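PDB 7BOB: endo-beta-mannanase from Opitutaceae bacterium TAV5, which probably hydrolyses beta-1,4-mannosidic linkages in an exo manner, acting as a homotrimeric glycoside hydrolase of family 5. Local coordinates for residues Ser262-Tyr267 with Leu413-His418. Residues are numbered along the deposited sequence.
Sequences SLLPFY and LILAHH
How a steep helix crossing can join two domains is illustrated by Ser262-Tyr267 and Leu413-His418, inner segments of longer α-helices with i to i+4 hydrogen bonds such as Phe266 N to Ser262 O (3.1 Å) and His417 N to Leu413 O (2.8 Å). Their axes approach to 10.2 Å, with 110° between the N-to-C directions; Ser262 CA lies 6.2 Å from His418 CA, and Leu263 CA 7.0 Å from Ile414 CA. The first helix is kinked at Pro265, whose nitrogen cannot bond to the preceding turn. Phe266 (chi1 t, chi2 83°) points toward the partner helix and is the most covered residue, at 102 Å². Leu413 places CB 3.5 Å from Phe266 CZ. Ile414 (m, t) then meets three residues: its CA covers one face of the Phe266 ring, CG1 lies 3.5 Å from Phe266 CE2, CG2 is 3.8 Å from Leu263 CD2, and CD1 reaches within 3.8 Å of Tyr267 OH, a hydroxyl hydrogen-bonded to His248. Helix 258-272 is the crossover between barrel strands 237-241 and 277-282 of the family 5 (β/α)8 fold, whereas helix 406-422 connects parallel strands 385-389 and 427-431 of the C-terminal mixed sheet; the contact therefore lies between the two domains, all its touching residues buried. His417 (chi1 t) receives Phe266 CB over its ring face in a CH-pi contact, 3.9 Å from the ring centroid, while NE2 hydrogen-bonds to Lys269 NZ. A bridging water, its oxygen 2.9 Å from His417 ND1, donates to Ile414 O (2.6 Å) and Ser262 OG (2.7 Å); OG also hydrogen-bonds to Leu259 O. Finally His418, whose NE2 hydrogen-bonds to Glu573 OE2, sets CB 3.7 Å from Ser262 OG.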
loop_
_atom_site.group_PDB
_atom_site.type_symbol
_atom_site.label_atom_id
_atom_site.label_comp_id
_atom_site.label_asym_id
_atom_site.label_seq_id
_atom_site.Cartn_x
_atom_site.Cartn_y
_atom_site.Cartn_z
ATOM N N SER A 262 -10.219 26.840 -11.110
ATOM C CA SER A 262 -8.834 27.106 -11.466
ATOM C C SER A 262 -8.080 25.865 -11.959
ATOM O O SER A 262 -6.940 25.997 -12.419
ATOM C CB SER A 262 -8.105 27.708 -10.270
ATOM O OG SER A 262 -7.902 26.715 -9.264
ATOM N N LEU A 263 -8.670 24.671 -11.882
ATOM C CA LEU A 263 -7.906 23.455 -12.166
ATOM C C LEU A 263 -7.494 23.376 -13.634
ATOM O O LEU A 263 -6.306 23.250 -13.961
ATOM C CB LEU A 263 -8.732 22.226 -11.789
ATOM C CG LEU A 263 -8.985 22.046 -10.299
ATOM C CD1 LEU A 263 -10.145 21.057 -10.115
ATOM C CD2 LEU A 263 -7.709 21.545 -9.631
ATOM N N LEU A 264 -8.467 23.434 -14.536
ATOM C CA LEU A 264 -8.145 23.274 -15.955
ATOM C C LEU A 264 -7.191 24.365 -16.453
ATOM O O LEU A 264 -6.163 24.020 -17.065
ATOM C CB LEU A 264 -9.457 23.186 -16.740
ATOM C CG LEU A 264 -9.472 22.662 -18.174
ATOM C CD1 LEU A 264 -8.673 21.391 -18.274
ATOM C CD2 LEU A 264 -10.919 22.438 -18.644
ATOM N N PRO A 265 -7.395 25.658 -16.159
ATOM C CA PRO A 265 -6.375 26.648 -16.567
ATOM C C PRO A 265 -5.006 26.368 -15.988
ATOM O O PRO A 265 -3.993 26.605 -16.659
ATOM C CB PRO A 265 -6.936 27.982 -16.044
ATOM C CG PRO A 265 -8.405 27.749 -15.936
ATOM C CD PRO A 265 -8.557 26.310 -15.527
ATOM N N PHE A 266 -4.945 25.873 -14.751
ATOM C CA PHE A 266 -3.657 25.516 -14.168
ATOM C C PHE A 266 -2.988 24.394 -14.952
ATOM O O PHE A 266 -1.787 24.463 -15.250
ATOM C CB PHE A 266 -3.832 25.124 -12.706
ATOM C CG PHE A 266 -2.652 24.402 -12.143
ATOM C CD1 PHE A 266 -1.547 25.111 -11.663
ATOM C CD2 PHE A 266 -2.628 23.009 -12.106
ATOM C CE1 PHE A 266 -0.441 24.432 -11.149
ATOM C CE2 PHE A 266 -1.523 22.324 -11.577
ATOM C CZ PHE A 266 -0.432 23.042 -11.099
ATOM N N TYR A 267 -3.745 23.337 -15.279
ATOM C CA TYR A 267 -3.189 22.242 -16.085
ATOM C C TYR A 267 -2.710 22.744 -17.442
ATOM O O TYR A 267 -1.646 22.330 -17.928
ATOM C CB TYR A 267 -4.227 21.139 -16.296
ATOM C CG TYR A 267 -4.633 20.419 -15.028
ATOM C CD1 TYR A 267 -3.684 20.016 -14.105
ATOM C CD2 TYR A 267 -5.967 20.127 -14.770
ATOM C CE1 TYR A 267 -4.059 19.358 -12.951
ATOM C CE2 TYR A 267 -6.345 19.455 -13.621
ATOM C CZ TYR A 267 -5.392 19.081 -12.726
ATOM O OH TYR A 267 -5.777 18.444 -11.585
ATOM N N LEU A 413 1.104 22.810 -5.985
ATOM C CA LEU A 413 1.027 23.813 -7.024
ATOM C C LEU A 413 -0.418 24.245 -7.232
ATOM O O LEU A 413 -0.696 25.440 -7.391
ATOM C CB LEU A 413 1.646 23.267 -8.311
ATOM C CG LEU A 413 3.170 23.097 -8.339
ATOM C CD1 LEU A 413 3.607 22.476 -9.656
ATOM C CD2 LEU A 413 3.867 24.419 -8.134
ATOM N N ILE A 414 -1.356 23.292 -7.177
ATOM C CA ILE A 414 -2.761 23.609 -7.425
ATOM C C ILE A 414 -3.264 24.617 -6.399
ATOM O O ILE A 414 -3.908 25.619 -6.740
ATOM C CB ILE A 414 -3.607 22.328 -7.420
ATOM C CG1 ILE A 414 -3.428 21.579 -8.747
ATOM C CG2 ILE A 414 -5.073 22.654 -7.143
ATOM C CD1 ILE A 414 -3.992 20.158 -8.749
ATOM N N LEU A 415 -2.947 24.376 -5.127
ATOM C CA LEU A 415 -3.455 25.208 -4.043
ATOM C C LEU A 415 -2.782 26.567 -4.038
ATOM O O LEU A 415 -3.447 27.597 -3.868
ATOM C CB LEU A 415 -3.237 24.512 -2.693
ATOM C CG LEU A 415 -3.781 25.325 -1.524
ATOM C CD1 LEU A 415 -5.299 25.333 -1.541
ATOM C CD2 LEU A 415 -3.264 24.782 -0.213
ATOM N N ALA A 416 -1.456 26.594 -4.187
ATOM C CA ALA A 416 -0.771 27.877 -4.270
ATOM C C ALA A 416 -1.308 28.693 -5.440
ATOM O O ALA A 416 -1.565 29.892 -5.300
ATOM C CB ALA A 416 0.735 27.669 -4.400
ATOM N N HIS A 417 -1.518 28.040 -6.592
ATOM C CA HIS A 417 -2.043 28.716 -7.774
ATOM C C HIS A 417 -3.404 29.333 -7.492
ATOM O O HIS A 417 -3.661 30.485 -7.859
ATOM C CB HIS A 417 -2.137 27.726 -8.933
ATOM C CG HIS A 417 -2.752 28.293 -10.173
ATOM N ND1 HIS A 417 -4.057 28.039 -10.540
ATOM C CD2 HIS A 417 -2.234 29.082 -11.145
ATOM C CE1 HIS A 417 -4.317 28.643 -11.684
ATOM N NE2 HIS A 417 -3.230 29.291 -12.068
ATOM N N HIS A 418 -4.285 28.587 -6.819
ATOM C CA HIS A 418 -5.618 29.105 -6.525
ATOM C C HIS A 418 -5.566 30.228 -5.487
ATOM O O HIS A 418 -6.263 31.246 -5.625
ATOM C CB HIS A 418 -6.524 27.977 -6.043
ATOM C CG HIS A 418 -7.689 28.444 -5.227
ATOM N ND1 HIS A 418 -8.731 29.180 -5.762
ATOM C CD2 HIS A 418 -7.974 28.288 -3.911
ATOM C CE1 HIS A 418 -9.608 29.451 -4.812
ATOM N NE2 HIS A 418 -9.177 28.911 -3.682
HETATM O O HOH W 1 -5.354 25.969 -8.902
#